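Local coordinates for protein serpin B3 (Homo sapiens, PDB 4ZK3) that probably acts as a serpin-family protease inhibitor and is linked to Pso p27, a compact, aggregate-forming species of psoriasis, at residues N8-F13 with L261-L266; N26-P31 with F287-S292; D226-V231 with L254-E259; V231-Y236 with T270-M275. All blocks are in the same frame, centred on the assembly; numbering follows the deposited sequence.

Contact 1: N8-F13 with L261-L266; sequences NTKFMF and LTAEKL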
loop_
_atom_site.group_PDB
_atom_site.type_symbol
_atom_site.label_atom_id
_atom_site.label_comp_id
_atom_site.label_asym_id
_atom_site.label_seq_id
_atom_site.Cartn_x
_atom_site.Cartn_y
_atom_site.Cartn_z
ATOM N N ASN A 8 0.236 -5.341 -10.379
ATOM C CA ASN A 8 0.140 -4.719 -9.045
ATOM C C ASN A 8 -0.375 -3.268 -9.109
ATOM O O ASN A 8 -1.233 -2.861 -8.300
ATOM C CB ASN A 8 1.504 -4.840 -8.341
ATOM C CG ASN A 8 1.994 -6.338 -8.192
ATOM O OD1 ASN A 8 1.187 -7.296 -8.168
ATOM N ND2 ASN A 8 3.309 -6.521 -8.078
ATOM N N THR A 9 0.142 -2.507 -10.079
ATOM C CA THR A 9 -0.307 -1.141 -10.332
ATOM C C THR A 9 -1.763 -1.064 -10.792
ATOM O O THR A 9 -2.504 -0.157 -10.396
ATOM C CB THR A 9 0.636 -0.432 -11.319
ATOM O OG1 THR A 9 1.947 -0.359 -10.748
ATOM C CG2 THR A 9 0.168 1.012 -11.573
ATOM N N LYS A 10 -2.213 -2.028 -11.579
ATOM C CA LYS A 10 -3.641 -2.049 -11.977
ATOM C C LYS A 10 -4.579 -2.308 -10.824
ATOM O O LYS A 10 -5.610 -1.631 -10.653
ATOM C CB LYS A 10 -3.862 -3.110 -13.064
ATOM C CG LYS A 10 -3.139 -2.806 -14.389
ATOM C CD LYS A 10 -3.291 -3.959 -15.376
ATOM C CE LYS A 10 -2.606 -3.676 -16.693
ATOM N NZ LYS A 10 -3.315 -2.582 -17.426
ATOM N N PHE A 11 -4.220 -3.287 -10.013
ATOM C CA PHE A 11 -4.943 -3.573 -8.773
ATOM C C PHE A 11 -4.975 -2.357 -7.876
ATOM O O PHE A 11 -6.044 -2.014 -7.333
ATOM C CB PHE A 11 -4.285 -4.779 -8.069
ATOM C CG PHE A 11 -4.898 -5.141 -6.774
ATOM C CD1 PHE A 11 -6.229 -5.400 -6.665
ATOM C CD2 PHE A 11 -4.087 -5.293 -5.618
ATOM C CE1 PHE A 11 -6.801 -5.785 -5.454
ATOM C CE2 PHE A 11 -4.648 -5.642 -4.407
ATOM C CZ PHE A 11 -6.018 -5.893 -4.312
ATOM N N MET A 12 -3.845 -1.660 -7.774
ATOM C CA MET A 12 -3.769 -0.377 -7.042
ATOM C C MET A 12 -4.830 0.644 -7.527
ATOM O O MET A 12 -5.545 1.228 -6.709
ATOM C CB MET A 12 -2.343 0.235 -7.126
ATOM C CG MET A 12 -2.135 1.617 -6.435
ATOM S SD MET A 12 -0.555 2.293 -6.923
ATOM C CE MET A 12 -1.102 3.163 -8.398
ATOM N N PHE A 13 -4.980 0.841 -8.837
ATOM C CA PHE A 13 -6.032 1.756 -9.311
ATOM C C PHE A 13 -7.449 1.220 -9.099
ATOM O O PHE A 13 -8.381 2.018 -8.803
ATOM C CB PHE A 13 -5.804 2.158 -10.750
ATOM C CG PHE A 13 -4.712 3.162 -10.903
ATOM C CD1 PHE A 13 -4.890 4.442 -10.416
ATOM C CD2 PHE A 13 -3.480 2.816 -11.467
ATOM C CE1 PHE A 13 -3.882 5.391 -10.538
ATOM C CE2 PHE A 13 -2.462 3.746 -11.582
ATOM C CZ PHE A 13 -2.658 5.042 -11.113
ATOM N N LEU A 261 -6.313 9.094 -14.743
ATOM C CA LEU A 261 -5.066 8.424 -14.356
ATOM C C LEU A 261 -5.364 6.942 -14.226
ATOM O O LEU A 261 -5.946 6.503 -13.225
ATOM C CB LEU A 261 -4.564 8.985 -13.029
ATOM C CG LEU A 261 -3.089 9.222 -12.785
ATOM C CD1 LEU A 261 -2.818 8.930 -11.302
ATOM C CD2 LEU A 261 -2.123 8.456 -13.678
ATOM N N THR A 262 -5.016 6.204 -15.270
ATOM C CA THR A 262 -5.014 4.733 -15.296
ATOM C C THR A 262 -3.572 4.230 -15.113
ATOM O O THR A 262 -2.627 5.033 -15.152
ATOM C CB THR A 262 -5.419 4.276 -16.712
ATOM O OG1 THR A 262 -4.415 4.760 -17.623
ATOM C CG2 THR A 262 -6.764 4.828 -17.091
ATOM N N ALA A 263 -3.392 2.912 -14.965
ATOM C CA ALA A 263 -2.057 2.359 -14.788
ATOM C C ALA A 263 -1.199 2.684 -16.015
ATOM O O ALA A 263 -0.041 3.084 -15.913
ATOM C CB ALA A 263 -2.127 0.847 -14.566
ATOM N N GLU A 264 -1.788 2.515 -17.200
ATOM C CA GLU A 264 -1.095 2.756 -18.463
ATOM C C GLU A 264 -0.613 4.207 -18.541
ATOM O O GLU A 264 0.541 4.449 -18.786
ATOM C CB GLU A 264 -2.087 2.398 -19.583
ATOM C CG GLU A 264 -1.631 2.487 -21.018
ATOM C CD GLU A 264 -2.780 2.056 -21.932
ATOM O OE1 GLU A 264 -3.829 2.702 -21.818
ATOM O OE2 GLU A 264 -2.673 1.049 -22.683
ATOM N N LYS A 265 -1.479 5.165 -18.212
ATOM C CA LYS A 265 -1.129 6.587 -18.205
ATOM C C LYS A 265 -0.080 6.945 -17.144
ATOM O O LYS A 265 0.868 7.706 -17.419
ATOM C CB LYS A 265 -2.376 7.457 -17.938
ATOM C CG LYS A 265 -3.502 7.359 -18.979
ATOM C CD LYS A 265 -3.280 8.358 -20.098
ATOM C CE LYS A 265 -3.647 7.778 -21.465
ATOM N NZ LYS A 265 -3.210 8.648 -22.600
ATOM N N LEU A 266 -0.243 6.410 -15.926
ATOM C CA LEU A 266 0.777 6.603 -14.884
ATOM C C LEU A 266 2.156 6.193 -15.345
ATOM O O LEU A 266 3.161 6.893 -15.130
ATOM C CB LEU A 266 0.438 5.778 -13.651
ATOM C CG LEU A 266 1.249 6.075 -12.366
ATOM C CD1 LEU A 266 1.097 7.539 -12.002
ATOM C CD2 LEU A 266 0.813 5.269 -11.153
#
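The first turn of helix 263-269 docks against one side of helix 4-19 chiefly through the Phe13 ring, which is met by Leu261, Thr262, Ala263 and Leu266. Leu261 C, offset toward the rim, and Thr262 C lie over one face, and Leu261 CD1 is 3.8 Å from Phe13 CE1. Over the opposite face Met12 CE of the same helix sits 3.5 Å above the ring plane, displaced toward the rim. Ala263 N, 3.5 Å from Phe13 CD2, lies oblique to the ring. Leu266 comes in near the ring plane at the edge, its CD2 3.5 Å from Phe13 CZ. The Met12 and Leu266 side chains cross at about a right angle, with Met12 CE 4.0 Å from Leu266 CD2. In serpin terms this joins the N-terminal helix A to helix H, close to where Leu266 and Met12 both touch Ile381 of strand 380-387. Ala263 CB is 3.8 Å from Thr9 CG2 and equally far from Lys10 CG. Thr9 OG1 bonds to Ser5 O within the helix. No hydrogen bond spans the two segments. Thr262 CB points away from helix 4-19, and its OG1 N-caps its own helix, accepting from Lys265 N at 3.0 Å in a nearly straight bond (167°).

Contact 2: N26-P31 with F287-S292; sequences NIFYSP and FKVEES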
loop_
_atom_site.group_PDB
_atom_site.type_symbol
_atom_site.label_atom_id
_atom_site.label_comp_id
_atom_site.label_asym_id
_atom_site.label_seq_id
_atom_site.Cartn_x
_atom_site.Cartn_y
_atom_site.Cartn_z
ATOM N N ASN A 26 -8.571 12.263 2.918
ATOM C CA ASN A 26 -7.289 11.615 2.551
ATOM C C ASN A 26 -7.407 10.122 2.338
ATOM O O ASN A 26 -8.235 9.446 3.019
ATOM C CB ASN A 26 -6.272 11.869 3.653
ATOM C CG ASN A 26 -6.098 13.315 3.880
ATOM O OD1 ASN A 26 -6.425 14.082 3.000
ATOM N ND2 ASN A 26 -5.547 13.706 5.004
ATOM N N ILE A 27 -6.529 9.593 1.464
ATOM C CA ILE A 27 -6.487 8.181 1.112
ATOM C C ILE A 27 -4.980 7.790 1.201
ATOM O O ILE A 27 -4.119 8.530 0.788
ATOM C CB ILE A 27 -7.010 7.968 -0.325
ATOM C CG1 ILE A 27 -8.549 8.186 -0.393
ATOM C CG2 ILE A 27 -6.592 6.603 -0.897
ATOM C CD1 ILE A 27 -9.018 8.265 -1.833
ATOM N N PHE A 28 -4.667 6.678 1.841
ATOM C CA PHE A 28 -3.289 6.204 1.869
ATOM C C PHE A 28 -3.279 4.714 2.202
ATOM O O PHE A 28 -3.954 4.241 3.149
ATOM C CB PHE A 28 -2.428 7.050 2.793
ATOM C CG PHE A 28 -1.025 6.674 2.759
ATOM C CD1 PHE A 28 -0.218 7.068 1.693
ATOM C CD2 PHE A 28 -0.506 5.825 3.735
ATOM C CE1 PHE A 28 1.110 6.651 1.619
ATOM C CE2 PHE A 28 0.819 5.368 3.644
ATOM C CZ PHE A 28 1.633 5.802 2.599
ATOM N N TYR A 29 -2.540 3.937 1.378
ATOM C CA TYR A 29 -2.572 2.478 1.461
ATOM C C TYR A 29 -1.360 1.915 0.717
ATOM O O TYR A 29 -0.688 2.639 -0.065
ATOM C CB TYR A 29 -3.843 1.879 0.869
ATOM C CG TYR A 29 -4.085 2.136 -0.623
ATOM C CD1 TYR A 29 -4.666 3.351 -1.057
ATOM C CD2 TYR A 29 -3.874 1.144 -1.562
ATOM C CE1 TYR A 29 -4.899 3.595 -2.422
ATOM C CE2 TYR A 29 -4.110 1.366 -2.907
ATOM C CZ TYR A 29 -4.612 2.602 -3.339
ATOM O OH TYR A 29 -4.913 2.794 -4.689
ATOM N N SER A 30 -1.043 0.690 1.085
ATOM C CA SER A 30 0.005 -0.085 0.412
ATOM C C SER A 30 -0.611 -1.168 -0.430
ATOM O O SER A 30 -0.946 -2.250 0.074
ATOM C CB SER A 30 0.975 -0.726 1.394
ATOM O OG SER A 30 1.863 -1.568 0.633
ATOM N N PRO A 31 -0.656 -0.935 -1.740
ATOM C CA PRO A 31 -1.188 -1.980 -2.602
ATOM C C PRO A 31 -0.366 -3.260 -2.558
ATOM O O PRO A 31 -0.900 -4.363 -2.648
ATOM C CB PRO A 31 -1.091 -1.368 -4.009
ATOM C CG PRO A 31 -0.124 -0.212 -3.897
ATOM C CD PRO A 31 -0.222 0.269 -2.471
ATOM N N PHE A 287 3.214 16.742 6.459
ATOM C CA PHE A 287 1.896 16.153 6.611
ATOM C C PHE A 287 1.966 14.731 7.156
ATOM O O PHE A 287 3.002 14.048 7.049
ATOM C CB PHE A 287 1.061 16.202 5.305
ATOM C CG PHE A 287 1.570 15.311 4.159
ATOM C CD1 PHE A 287 1.123 13.999 4.021
ATOM C CD2 PHE A 287 2.356 15.817 3.196
ATOM C CE1 PHE A 287 1.503 13.238 2.914
ATOM C CE2 PHE A 287 2.777 15.079 2.120
ATOM C CZ PHE A 287 2.361 13.771 1.973
ATOM N N LYS A 288 0.838 14.287 7.675
ATOM C CA LYS A 288 0.690 12.951 8.224
ATOM C C LYS A 288 -0.641 12.416 7.818
ATOM O O LYS A 288 -1.653 13.094 7.996
ATOM C CB LYS A 288 0.760 13.050 9.738
ATOM C CG LYS A 288 0.522 11.754 10.506
ATOM C CD LYS A 288 0.653 11.949 12.002
ATOM C CE LYS A 288 2.109 12.145 12.378
ATOM N NZ LYS A 288 2.245 12.361 13.842
ATOM N N VAL A 289 -0.678 11.228 7.243
ATOM C CA VAL A 289 -1.930 10.601 6.932
ATOM C C VAL A 289 -2.004 9.201 7.579
ATOM O O VAL A 289 -1.080 8.385 7.420
ATOM C CB VAL A 289 -2.108 10.489 5.411
ATOM C CG1 VAL A 289 -3.323 9.648 5.045
ATOM C CG2 VAL A 289 -2.196 11.868 4.759
ATOM N N GLU A 290 -3.156 8.897 8.190
ATOM C CA GLU A 290 -3.404 7.636 8.796
ATOM C C GLU A 290 -4.768 7.161 8.383
ATOM O O GLU A 290 -5.747 7.839 8.618
ATOM C CB GLU A 290 -3.306 7.813 10.296
ATOM C CG GLU A 290 -1.996 8.421 10.730
ATOM C CD GLU A 290 -1.800 8.363 12.246
ATOM O OE1 GLU A 290 -1.608 9.427 12.855
ATOM O OE2 GLU A 290 -1.771 7.231 12.811
ATOM N N GLU A 291 -4.867 6.046 7.691
ATOM C CA GLU A 291 -6.184 5.571 7.306
ATOM C C GLU A 291 -6.349 4.068 7.491
ATOM O O GLU A 291 -5.358 3.297 7.412
ATOM C CB GLU A 291 -6.469 5.913 5.848
ATOM C CG GLU A 291 -6.355 7.387 5.457
ATOM C CD GLU A 291 -7.424 8.309 6.034
ATOM O OE1 GLU A 291 -8.571 7.879 6.332
ATOM O OE2 GLU A 291 -7.078 9.475 6.166
ATOM N N SER A 292 -7.593 3.658 7.682
ATOM C CA SER A 292 -7.995 2.259 7.793
ATOM C C SER A 292 -8.992 1.832 6.729
ATOM O O SER A 292 -9.836 2.589 6.369
ATOM C CB SER A 292 -8.652 2.023 9.145
ATOM O OG SER A 292 -7.737 2.312 10.177
#
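Apolar contact between Phe28 and Val289 brings strand 27-29 against strand 287-292. The touching atoms are Phe28 CB and Val289 CG1, 3.6 Å apart, and CG1 lies oblique to the ring. Phe28 CG is anti to the backbone N (chi1 -175°), and the ring lies on Ala332 and Val334 of strand 325-336. Val289 uses both branches: CG1 also lies 3.9 Å from Asn26 CB, while CG2 meets the amide nitrogen Asn26 ND2 at 3.8 Å.

The strands are not hydrogen-bonded to each other; their directions differ by 74°, and the axes come within 6.5 Å. This is the meeting of two serpin sheets: the segment 287-292 belongs to sheet A and pairs with strand 325-336, whereas strand 27-29 is an edge of sheet B, bonded to strand 380-387.

Among the polar groups, Asn26 has OD1 bonded to Ser388 N and ND2 to Ser389 O, which ties it to the C-terminal end of the chain, and Phe28 N is bonded to Tyr293 OH. Glu291 folds back at chi2 (-69°), which turns CD toward the strand 27-29 side, 3.3 Å from Asn26 O. Its OE2 stands 3.4 Å from Asn26 O, with no hydrogen bond between the two oxygens, and 3.6 Å from Asn26 CB. The nearby carbonyl oxygen may make a negative charge on this carboxylate less favourable.

Contact 3: D226-V231 with L254-E259; sequences DVQAKV and LQKLEE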
loop_
_atom_site.group_PDB
_atom_site.type_symbol
_atom_site.label_atom_id
_atom_site.label_comp_id
_atom_site.label_asym_id
_atom_site.label_seq_id
_atom_site.Cartn_x
_atom_site.Cartn_y
_atom_site.Cartn_z
ATOM N N ASP A 226 -2.884 18.672 -20.783
ATOM C CA ASP A 226 -3.777 17.647 -21.299
ATOM C C ASP A 226 -4.711 17.160 -20.185
ATOM O O ASP A 226 -5.929 17.098 -20.388
ATOM C CB ASP A 226 -3.047 16.459 -21.989
ATOM C CG ASP A 226 -2.091 15.694 -21.054
ATOM O OD1 ASP A 226 -2.515 15.361 -19.936
ATOM O OD2 ASP A 226 -0.934 15.374 -21.432
ATOM N N VAL A 227 -4.145 16.808 -19.024
ATOM C CA VAL A 227 -4.937 16.648 -17.779
ATOM C C VAL A 227 -4.797 17.874 -16.893
ATOM O O VAL A 227 -5.376 17.901 -15.804
ATOM C CB VAL A 227 -4.589 15.383 -16.964
ATOM C CG1 VAL A 227 -5.225 14.173 -17.616
ATOM C CG2 VAL A 227 -3.092 15.206 -16.794
ATOM N N GLN A 228 -4.040 18.866 -17.396
ATOM C CA GLN A 228 -3.768 20.138 -16.761
ATOM C C GLN A 228 -3.158 19.833 -15.389
ATOM O O GLN A 228 -3.719 20.163 -14.365
ATOM C CB GLN A 228 -5.048 21.013 -16.654
ATOM C CG GLN A 228 -5.664 21.515 -17.976
ATOM C CD GLN A 228 -6.345 20.401 -18.791
ATOM O OE1 GLN A 228 -7.341 19.782 -18.354
ATOM N NE2 GLN A 228 -5.804 20.130 -19.986
ATOM N N ALA A 229 -2.027 19.145 -15.385
ATOM C CA ALA A 229 -1.356 18.777 -14.136
ATOM C C ALA A 229 0.126 18.820 -14.340
ATOM O O ALA A 229 0.616 18.921 -15.479
ATOM C CB ALA A 229 -1.767 17.375 -13.713
ATOM N N LYS A 230 0.845 18.752 -13.234
ATOM C CA LYS A 230 2.273 18.572 -13.255
ATOM C C LYS A 230 2.689 17.336 -12.457
ATOM O O LYS A 230 1.931 16.843 -11.574
ATOM C CB LYS A 230 2.955 19.787 -12.698
ATOM C CG LYS A 230 2.749 21.048 -13.532
ATOM C CD LYS A 230 3.269 22.238 -12.744
ATOM C CE LYS A 230 3.079 23.553 -13.482
ATOM N NZ LYS A 230 3.526 24.693 -12.620
ATOM N N VAL A 231 3.861 16.836 -12.802
ATOM C CA VAL A 231 4.482 15.646 -12.154
ATOM C C VAL A 231 5.880 15.925 -11.680
ATOM O O VAL A 231 6.681 16.463 -12.422
ATOM C CB VAL A 231 4.542 14.426 -13.109
ATOM C CG1 VAL A 231 5.034 13.202 -12.374
ATOM C CG2 VAL A 231 3.174 14.109 -13.581
ATOM N N LEU A 254 -8.520 18.221 -9.334
ATOM C CA LEU A 254 -8.154 16.839 -8.932
ATOM C C LEU A 254 -9.120 15.792 -9.484
ATOM O O LEU A 254 -8.684 14.759 -9.993
ATOM C CB LEU A 254 -7.993 16.696 -7.399
ATOM C CG LEU A 254 -7.487 15.305 -6.948
ATOM C CD1 LEU A 254 -6.112 15.070 -7.523
ATOM C CD2 LEU A 254 -7.380 15.138 -5.445
ATOM N N GLN A 255 -10.423 16.086 -9.445
ATOM C CA GLN A 255 -11.438 15.115 -9.878
ATOM C C GLN A 255 -11.207 14.639 -11.303
ATOM O O GLN A 255 -11.358 13.450 -11.574
ATOM C CB GLN A 255 -12.870 15.656 -9.702
ATOM C CG GLN A 255 -13.826 14.665 -9.040
ATOM C CD GLN A 255 -15.241 14.741 -9.603
ATOM O OE1 GLN A 255 -16.174 15.084 -8.895
ATOM N NE2 GLN A 255 -15.398 14.413 -10.882
ATOM N N LYS A 256 -10.779 15.515 -12.197
ATOM C CA LYS A 256 -10.494 15.074 -13.563
ATOM C C LYS A 256 -9.268 14.165 -13.601
ATOM O O LYS A 256 -9.297 13.100 -14.245
ATOM C CB LYS A 256 -10.233 16.242 -14.524
ATOM C CG LYS A 256 -10.165 15.810 -16.005
ATOM C CD LYS A 256 -9.377 16.785 -16.873
ATOM C CE LYS A 256 -9.346 16.356 -18.335
ATOM N NZ LYS A 256 -8.912 17.436 -19.278
ATOM N N LEU A 257 -8.189 14.599 -12.938
ATOM C CA LEU A 257 -6.955 13.824 -12.901
ATOM C C LEU A 257 -7.254 12.428 -12.402
ATOM O O LEU A 257 -6.762 11.452 -12.969
ATOM C CB LEU A 257 -5.935 14.509 -12.014
ATOM C CG LEU A 257 -4.524 13.934 -11.910
ATOM C CD1 LEU A 257 -3.857 13.911 -13.275
ATOM C CD2 LEU A 257 -3.703 14.763 -10.916
ATOM N N GLU A 258 -8.103 12.316 -11.385
ATOM C CA GLU A 258 -8.454 10.994 -10.868
ATOM C C GLU A 258 -9.179 10.121 -11.908
ATOM O O GLU A 258 -9.017 8.912 -11.901
ATOM C CB GLU A 258 -9.257 11.082 -9.576
ATOM C CG GLU A 258 -8.470 11.656 -8.395
ATOM C CD GLU A 258 -9.361 11.951 -7.199
ATOM O OE1 GLU A 258 -10.385 12.658 -7.374
ATOM O OE2 GLU A 258 -9.054 11.501 -6.090
ATOM N N GLU A 259 -9.976 10.735 -12.776
ATOM C CA GLU A 259 -10.715 9.998 -13.803
ATOM C C GLU A 259 -9.786 9.500 -14.890
ATOM O O GLU A 259 -9.919 8.393 -15.387
ATOM C CB GLU A 259 -11.819 10.887 -14.399
ATOM C CG GLU A 259 -12.993 11.134 -13.443
ATOM C CD GLU A 259 -13.859 12.346 -13.837
ATOM O OE1 GLU A 259 -13.566 13.031 -14.859
ATOM O OE2 GLU A 259 -14.838 12.626 -13.106
#
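Lys256 reaches from helix 254-260 to the turn at 226-228, where its ammonium donates to two oxygens. The turn joins strands 206-224 and 229-235 in a hairpin of serpin sheet B, contacted here by helix G (254-260), and carries a G1 beta bulge in which Gln228 and Ala229 both face Leu224. Gln228 takes a left-handed backbone conformation at that point.

The lysine chain is extended beyond CG, which itself is anti to the backbone N, and NZ reaches the turn. NZ is 3.0 Å from Gln228 OE1, and this bond lies in the amide plane on a lone pair of the oxygen, with a C=O...N angle of 135°. The second acceptor is the backbone carbonyl Asp226 O, 3.2 Å from Lys256 NZ, where the donor is tilted 18° from the carbonyl plane. One donor thus ties the amide of Gln228 and the main chain of Asp226 together. A bend at chi2 (72°) sets CD of Gln228 on the Lys256 side, and the other amide atom of Gln228 is also engaged, NE2 donating to Glu225 OE1. The backbone of Gln228 bonds to Asn249, just past strand 241-248.

Beside the polar contact, Leu257, also resting on Pro248 and Leu370, turns its side chain across Val227 at about a right angle. One methyl does the work on both neighbours: Leu257 CD1 is 3.8 Å from Val227 CG2 and 4.1 Å from Ala229 CB.

Contact 4: V231-Y236 with T270-M275; sequences VLEIPY and TSLQNM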
loop_
_atom_site.group_PDB
_atom_site.type_symbol
_atom_site.label_atom_id
_atom_site.label_comp_id
_atom_site.label_asym_id
_atom_site.label_seq_id
_atom_site.Cartn_x
_atom_site.Cartn_y
_atom_site.Cartn_z
ATOM N N VAL A 231 3.861 16.836 -12.802
ATOM C CA VAL A 231 4.482 15.646 -12.154
ATOM C C VAL A 231 5.880 15.925 -11.680
ATOM O O VAL A 231 6.681 16.463 -12.422
ATOM C CB VAL A 231 4.542 14.426 -13.109
ATOM C CG1 VAL A 231 5.034 13.202 -12.374
ATOM C CG2 VAL A 231 3.174 14.109 -13.581
ATOM N N LEU A 232 6.195 15.524 -10.449
ATOM C CA LEU A 232 7.517 15.663 -9.912
ATOM C C LEU A 232 8.033 14.382 -9.262
ATOM O O LEU A 232 7.293 13.710 -8.539
ATOM C CB LEU A 232 7.547 16.799 -8.877
ATOM C CG LEU A 232 8.896 17.335 -8.451
ATOM C CD1 LEU A 232 9.496 18.171 -9.565
ATOM C CD2 LEU A 232 8.740 18.235 -7.262
ATOM N N GLU A 233 9.321 14.072 -9.480
ATOM C CA GLU A 233 10.000 12.992 -8.761
ATOM C C GLU A 233 10.912 13.606 -7.711
ATOM O O GLU A 233 11.751 14.429 -8.010
ATOM C CB GLU A 233 10.812 12.064 -9.699
ATOM C CG GLU A 233 11.598 10.990 -8.981
ATOM C CD GLU A 233 12.839 10.533 -9.676
ATOM O OE1 GLU A 233 13.490 11.335 -10.379
ATOM O OE2 GLU A 233 13.205 9.365 -9.440
ATOM N N ILE A 234 10.745 13.155 -6.476
ATOM C CA ILE A 234 11.541 13.615 -5.357
ATOM C C ILE A 234 12.303 12.388 -4.871
ATOM O O ILE A 234 11.727 11.560 -4.189
ATOM C CB ILE A 234 10.686 14.199 -4.206
ATOM C CG1 ILE A 234 9.646 15.180 -4.725
ATOM C CG2 ILE A 234 11.580 14.879 -3.186
ATOM C CD1 ILE A 234 8.650 15.737 -3.724
ATOM N N PRO A 235 13.606 12.258 -5.231
ATOM C CA PRO A 235 14.283 11.015 -4.839
ATOM C C PRO A 235 14.608 10.913 -3.354
ATOM O O PRO A 235 14.917 11.913 -2.701
ATOM C CB PRO A 235 15.588 11.060 -5.622
ATOM C CG PRO A 235 15.349 12.011 -6.760
ATOM C CD PRO A 235 14.413 13.049 -6.194
ATOM N N TYR A 236 14.629 9.681 -2.860
ATOM C CA TYR A 236 15.268 9.395 -1.600
ATOM C C TYR A 236 16.751 9.229 -1.806
ATOM O O TYR A 236 17.217 8.876 -2.869
ATOM C CB TYR A 236 14.607 8.190 -0.917
ATOM C CG TYR A 236 13.166 8.521 -0.540
ATOM C CD1 TYR A 236 12.890 9.291 0.604
ATOM C CD2 TYR A 236 12.113 8.078 -1.301
ATOM C CE1 TYR A 236 11.597 9.645 0.948
ATOM C CE2 TYR A 236 10.793 8.410 -0.986
ATOM C CZ TYR A 236 10.543 9.203 0.143
ATOM O OH TYR A 236 9.279 9.557 0.477
ATOM N N THR A 270 5.069 9.167 -15.672
ATOM C CA THR A 270 5.931 9.224 -14.497
ATOM C C THR A 270 7.201 8.452 -14.730
ATOM O O THR A 270 7.936 8.194 -13.786
ATOM C CB THR A 270 5.259 8.692 -13.221
ATOM O OG1 THR A 270 5.135 7.265 -13.318
ATOM C CG2 THR A 270 3.897 9.355 -12.989
ATOM N N SER A 271 7.512 8.097 -15.971
ATOM C CA SER A 271 8.797 7.476 -16.187
ATOM C C SER A 271 9.848 8.579 -16.398
ATOM O O SER A 271 9.556 9.635 -16.977
ATOM C CB SER A 271 8.783 6.553 -17.404
ATOM O OG SER A 271 8.527 7.361 -18.526
ATOM N N LEU A 272 11.069 8.299 -15.956
ATOM C CA LEU A 272 12.270 9.094 -16.267
ATOM C C LEU A 272 12.374 9.455 -17.750
ATOM O O LEU A 272 12.539 10.612 -18.112
ATOM C CB LEU A 272 13.527 8.304 -15.838
ATOM C CG LEU A 272 14.121 8.660 -14.471
ATOM C CD1 LEU A 272 13.075 9.192 -13.508
ATOM C CD2 LEU A 272 14.911 7.494 -13.864
ATOM N N GLN A 273 12.271 8.448 -18.598
ATOM C CA GLN A 273 12.171 8.628 -20.025
ATOM C C GLN A 273 11.373 9.884 -20.431
ATOM O O GLN A 273 11.748 10.584 -21.356
ATOM C CB GLN A 273 11.526 7.348 -20.565
ATOM C CG GLN A 273 11.114 7.312 -22.020
ATOM C CD GLN A 273 12.274 7.563 -22.935
ATOM O OE1 GLN A 273 12.223 8.484 -23.745
ATOM N NE2 GLN A 273 13.319 6.744 -22.830
ATOM N N ASN A 274 10.274 10.185 -19.745
ATOM C CA ASN A 274 9.380 11.286 -20.157
ATOM C C ASN A 274 9.299 12.460 -19.208
ATOM O O ASN A 274 8.344 13.223 -19.230
ATOM C CB ASN A 274 7.971 10.745 -20.341
ATOM C CG ASN A 274 7.930 9.640 -21.351
ATOM O OD1 ASN A 274 8.814 9.570 -22.209
ATOM N ND2 ASN A 274 6.901 8.781 -21.280
ATOM N N MET A 275 10.311 12.599 -18.400
ATOM C CA MET A 275 10.495 13.764 -17.579
ATOM C C MET A 275 11.894 14.348 -17.846
ATOM O O MET A 275 12.734 13.723 -18.490
ATOM C CB MET A 275 10.352 13.341 -16.128
ATOM C CG MET A 275 9.114 12.517 -15.831
ATOM S SD MET A 275 8.928 12.095 -14.074
ATOM C CE MET A 275 10.514 11.443 -13.645
#
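Met275 lays its terminal methyl against the aliphatic base of Glu233, with CE 4.0 Å from Glu233 CB. A bend at chi3 (-50°) sets CE there, while SD passes Val231 CG1 at 4.4 Å. Val231 also touches Thr270: its CG1 and the Thr270 CG2 methyl are 4.1 Å apart, the two side chains crossing at about a right angle. Further along, the carboxylate of Glu233 meets Leu272, the two side chains crossing at an oblique angle, with Leu272 CD1 3.8 Å from Glu233 OE1. Here strand 229-235, part of serpin sheet B, is covered by the loop that leads from helix 263-269 into strand 276-294. The loop turns through a short 3-10 segment, with Met275 N bonded to Leu272 O. Glu233 extends its chain toward the loop, CG anti to the backbone N, yet its charged end is bonded within the neighbouring strands: OE1 to His220 ND1 and OE2 to Ser242 OG. Leu272 also touches His220. Thr270 shows the same division, the methyl meeting Val231 and OG1 bonded to Leu266 O in the helix before it, while Thr270 O accepts from Arg374 NH1.

In the fold
From the N terminus, helix 4-19 enters contact 1 and strand 27-29, next in the chain, enters contact 2; Met12 O and Tyr29 OH join the two through a probable hydrogen bond. Their partners lie some 250 residues on, and because those follow in the same order the two contacts cross. Contacts 3 and 4 are far shorter: both begin on strand 229-235, sharing Val231, and close on helix 254-260 and the loop after helix 263-269, so they too cross. Contact 3 falls wholly within the spans of contacts 1 and 2, contact 4 within that of contact 2 while crossing contact 1. They tie the N-terminal helix, sheets A and B and helices 254-260 and 263-269 together.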